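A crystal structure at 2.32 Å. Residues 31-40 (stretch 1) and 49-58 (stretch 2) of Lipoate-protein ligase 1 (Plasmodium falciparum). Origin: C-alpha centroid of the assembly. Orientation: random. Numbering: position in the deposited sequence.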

# COMPACT_ATOMS: atom_id res chain seq x y z
N PHE A 31 -5.60 1.23 11.53
CA PHE A 31 -6.12 0.73 12.79
C PHE A 31 -6.34 -0.77 12.74
O PHE A 31 -6.12 -1.47 13.73
N LEU A 32 -6.76 -1.29 11.59
CA LEU A 32 -6.93 -2.73 11.44
C LEU A 32 -5.58 -3.43 11.47
O LEU A 32 -5.43 -4.48 12.11
N LEU A 33 -4.58 -2.87 10.79
CA LEU A 33 -3.24 -3.46 10.82
C LEU A 33 -2.65 -3.44 12.22
O LEU A 33 -2.04 -4.42 12.66
N ASN A 34 -2.82 -2.33 12.94
CA ASN A 34 -2.22 -2.17 14.26
C ASN A 34 -3.05 -2.78 15.39
O ASN A 34 -2.61 -2.75 16.54
N ASN A 35 -4.23 -3.32 15.09
CA ASN A 35 -5.06 -3.98 16.10
C ASN A 35 -5.62 -5.29 15.58
O ASN A 35 -6.71 -5.71 15.99
N TYR A 36 -4.89 -5.94 14.68
CA TYR A 36 -5.31 -7.20 14.06
C TYR A 36 -5.83 -8.20 15.08
O TYR A 36 -7.03 -8.47 15.14
N ASN A 37 -4.93 -8.72 15.92
CA ASN A 37 -5.29 -9.81 16.83
C ASN A 37 -6.39 -9.43 17.82
O ASN A 37 -6.94 -10.32 18.47
N ASP A 38 -6.74 -8.14 17.93
CA ASP A 38 -7.77 -7.70 18.86
C ASP A 38 -9.06 -7.27 18.17
O ASP A 38 -9.98 -6.82 18.86
N LEU A 39 -9.15 -7.41 16.85
CA LEU A 39 -10.27 -6.81 16.13
C LEU A 39 -11.61 -7.34 16.63
O LEU A 39 -12.59 -6.59 16.71
N LEU A 40 -11.68 -8.63 16.99
CA LEU A 40 -12.95 -9.20 17.43
C LEU A 40 -13.52 -8.45 18.63
O LEU A 40 -14.74 -8.50 18.85
N GLU A 49 -11.72 -14.10 22.64
CA GLU A 49 -10.93 -14.70 21.57
C GLU A 49 -10.20 -13.64 20.77
O GLU A 49 -10.75 -12.58 20.45
N LYS A 50 -8.95 -13.94 20.43
CA LYS A 50 -8.10 -13.04 19.67
C LYS A 50 -7.95 -13.57 18.24
O LYS A 50 -7.99 -14.78 18.00
N PHE A 51 -7.77 -12.65 17.31
CA PHE A 51 -7.98 -12.94 15.90
C PHE A 51 -6.68 -13.33 15.21
O PHE A 51 -5.61 -12.80 15.51
N ASN A 52 -6.79 -14.28 14.27
CA ASN A 52 -5.63 -14.74 13.52
C ASN A 52 -6.00 -15.16 12.10
O ASN A 52 -5.17 -15.80 11.43
N GLU A 53 -7.18 -14.82 11.60
CA GLU A 53 -7.70 -15.31 10.34
C GLU A 53 -7.62 -14.24 9.26
O GLU A 53 -7.33 -13.07 9.55
N PRO A 54 -7.87 -14.59 8.00
CA PRO A 54 -7.78 -13.60 6.93
C PRO A 54 -8.83 -12.51 7.05
O PRO A 54 -9.91 -12.70 7.61
N ILE A 55 -8.49 -11.34 6.50
CA ILE A 55 -9.39 -10.19 6.45
C ILE A 55 -9.38 -9.62 5.04
O ILE A 55 -8.31 -9.47 4.43
N LEU A 56 -10.56 -9.29 4.53
CA LEU A 56 -10.72 -8.50 3.32
C LEU A 56 -11.48 -7.23 3.67
O LEU A 56 -12.57 -7.31 4.23
N PHE A 57 -10.90 -6.08 3.34
CA PHE A 57 -11.50 -4.79 3.66
C PHE A 57 -11.65 -3.98 2.37
O PHE A 57 -10.66 -3.73 1.68
N LEU A 58 -12.88 -3.57 2.07
CA LEU A 58 -13.19 -2.87 0.83
C LEU A 58 -13.54 -1.42 1.13
O LEU A 58 -14.23 -1.13 2.12

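Asn37 grips Phe51 through both its backbone and its side chain. Phe51 N donates to Asn37 O (2.7 Å), while Asn37 ND2 donates to Phe51 O at a notably short 2.5 Å; the same carbonyl lies 3.3 Å from Asn37 CA in a CA-H...O contact. With chi1 in the m well, the Asn37 amide thus completes a pairing at the point where Asn37 CA and Phe51 CA lie 4.2 Å apart, although neither residue lies in a strand.

Phe51 (chi1 t) points toward stretch 1, and its ring is flanked by Tyr36 and Leu40. Its edge approaches the face of Tyr36, with centroids 5.6 Å apart and planes at 66°, while Leu40 (m, t) brings CG to 3.8 Å from Phe51 CD1. Tyr36 leaves its backbone sideways, but its t rotamer carries the phenol across to stretch 2, where OH donates to Glu53 O (2.5 Å). This bond satisfies a backbone carbonyl in the loop before the strand.

Beyond it the contact is apolar. Ile55 (m, t) places CD1 3.8 Å from Tyr36 CE1 and only 3.2 Å from CD1 of Leu39 (m, t), a tight approach. Farther along, Leu32 (m, t) sets CD1 over one face of the Phe57 ring (chi1 t), 3.9 Å from Phe57 CD2, in a CH-pi contact.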

# COMPACT_ATOMS: atom_id res chain seq x y z
CB PHE A 31 -7.42 1.45 13.15
CG PHE A 31 -7.90 1.17 14.54
CD1 PHE A 31 -7.62 2.04 15.58
CD2 PHE A 31 -8.63 0.02 14.82
CE1 PHE A 31 -8.06 1.78 16.86
CE2 PHE A 31 -9.06 -0.24 16.10
CZ PHE A 31 -8.78 0.64 17.12
CB LEU A 32 -7.67 -3.04 10.14
CG LEU A 32 -9.05 -2.41 10.00
CD1 LEU A 32 -9.53 -2.48 8.56
CD2 LEU A 32 -10.05 -3.07 10.93
CB LEU A 33 -2.32 -2.73 9.84
CG LEU A 33 -0.83 -3.06 9.94
CD1 LEU A 33 -0.59 -4.55 9.81
CD2 LEU A 33 -0.05 -2.30 8.88
CB ASN A 34 -1.97 -0.69 14.55
CG ASN A 34 -0.81 -0.13 13.74
OD1 ASN A 34 -0.94 0.90 13.08
ND2 ASN A 34 0.33 -0.81 13.79
CB ASN A 35 -6.19 -3.06 16.57
CG ASN A 35 -5.69 -1.83 17.29
OD1 ASN A 35 -5.40 -1.87 18.48
ND2 ASN A 35 -5.58 -0.72 16.56
CB TYR A 36 -4.13 -7.78 13.27
CG TYR A 36 -4.39 -9.09 12.56
CD1 TYR A 36 -5.22 -9.15 11.45
CD2 TYR A 36 -3.77 -10.26 12.98
CE1 TYR A 36 -5.45 -10.34 10.79
CE2 TYR A 36 -3.99 -11.45 12.33
CZ TYR A 36 -4.82 -11.49 11.24
OH TYR A 36 -5.04 -12.69 10.59
CB ASN A 37 -4.06 -10.27 17.61
CG ASN A 37 -2.97 -10.82 16.70
OD1 ASN A 37 -1.80 -10.46 16.83
ND2 ASN A 37 -3.35 -11.70 15.78
CB ASP A 38 -7.25 -6.53 19.71
CG ASP A 38 -6.16 -6.95 20.67
OD1 ASP A 38 -6.22 -8.10 21.17
OD2 ASP A 38 -5.25 -6.14 20.93
CB LEU A 39 -10.13 -7.05 14.63
CG LEU A 39 -9.14 -6.14 13.90
CD1 LEU A 39 -9.02 -6.55 12.44
CD2 LEU A 39 -9.55 -4.67 14.00
CB LEU A 40 -12.78 -10.68 17.78
CG LEU A 40 -12.39 -11.60 16.62
CD1 LEU A 40 -12.26 -13.03 17.12
CD2 LEU A 40 -13.39 -11.53 15.48
CB GLU A 49 -11.82 -15.54 20.65
CG GLU A 49 -12.22 -16.89 21.22
CD GLU A 49 -12.87 -17.79 20.19
OE1 GLU A 49 -12.89 -17.41 18.99
OE2 GLU A 49 -13.35 -18.88 20.56
CB LYS A 50 -6.73 -12.89 20.33
CG LYS A 50 -6.82 -12.25 21.71
CD LYS A 50 -5.65 -12.62 22.61
CE LYS A 50 -6.11 -12.82 24.06
NZ LYS A 50 -6.45 -11.55 24.75
CB PHE A 51 -8.59 -11.72 15.20
CG PHE A 51 -9.19 -12.02 13.86
CD1 PHE A 51 -10.27 -12.88 13.74
CD2 PHE A 51 -8.68 -11.42 12.72
CE1 PHE A 51 -10.82 -13.15 12.51
CE2 PHE A 51 -9.23 -11.69 11.49
CZ PHE A 51 -10.30 -12.55 11.38
CB ASN A 52 -4.98 -15.92 14.26
CG ASN A 52 -3.60 -16.26 13.72
OD1 ASN A 52 -2.97 -15.45 13.03
ND2 ASN A 52 -3.12 -17.46 14.03
CB GLU A 53 -9.15 -15.77 10.53
CG GLU A 53 -9.31 -16.96 11.45
CD GLU A 53 -8.81 -18.25 10.84
OE1 GLU A 53 -7.68 -18.67 11.18
OE2 GLU A 53 -9.53 -18.85 10.02
CB PRO A 54 -8.00 -14.43 5.66
CG PRO A 54 -7.72 -15.84 6.05
CD PRO A 54 -8.13 -15.95 7.48
CB ILE A 55 -9.00 -9.10 7.46
CG1 ILE A 55 -9.16 -9.62 8.89
CG2 ILE A 55 -9.82 -7.83 7.24
CD1 ILE A 55 -8.78 -8.64 9.97
CB LEU A 56 -11.46 -9.28 2.23
CG LEU A 56 -11.95 -8.45 1.04
CD1 LEU A 56 -10.79 -7.73 0.36
CD2 LEU A 56 -12.67 -9.33 0.03
CB PHE A 57 -10.65 -4.03 4.68
CG PHE A 57 -11.04 -2.59 4.85
CD1 PHE A 57 -12.36 -2.24 5.06
CD2 PHE A 57 -10.08 -1.59 4.82
CE1 PHE A 57 -12.73 -0.92 5.22
CE2 PHE A 57 -10.44 -0.26 4.99
CZ PHE A 57 -11.76 0.07 5.19
CB LEU A 58 -14.34 -3.55 0.10
CG LEU A 58 -13.96 -4.92 -0.48
CD1 LEU A 58 -15.17 -5.84 -0.56
CD2 LEU A 58 -13.32 -4.74 -1.85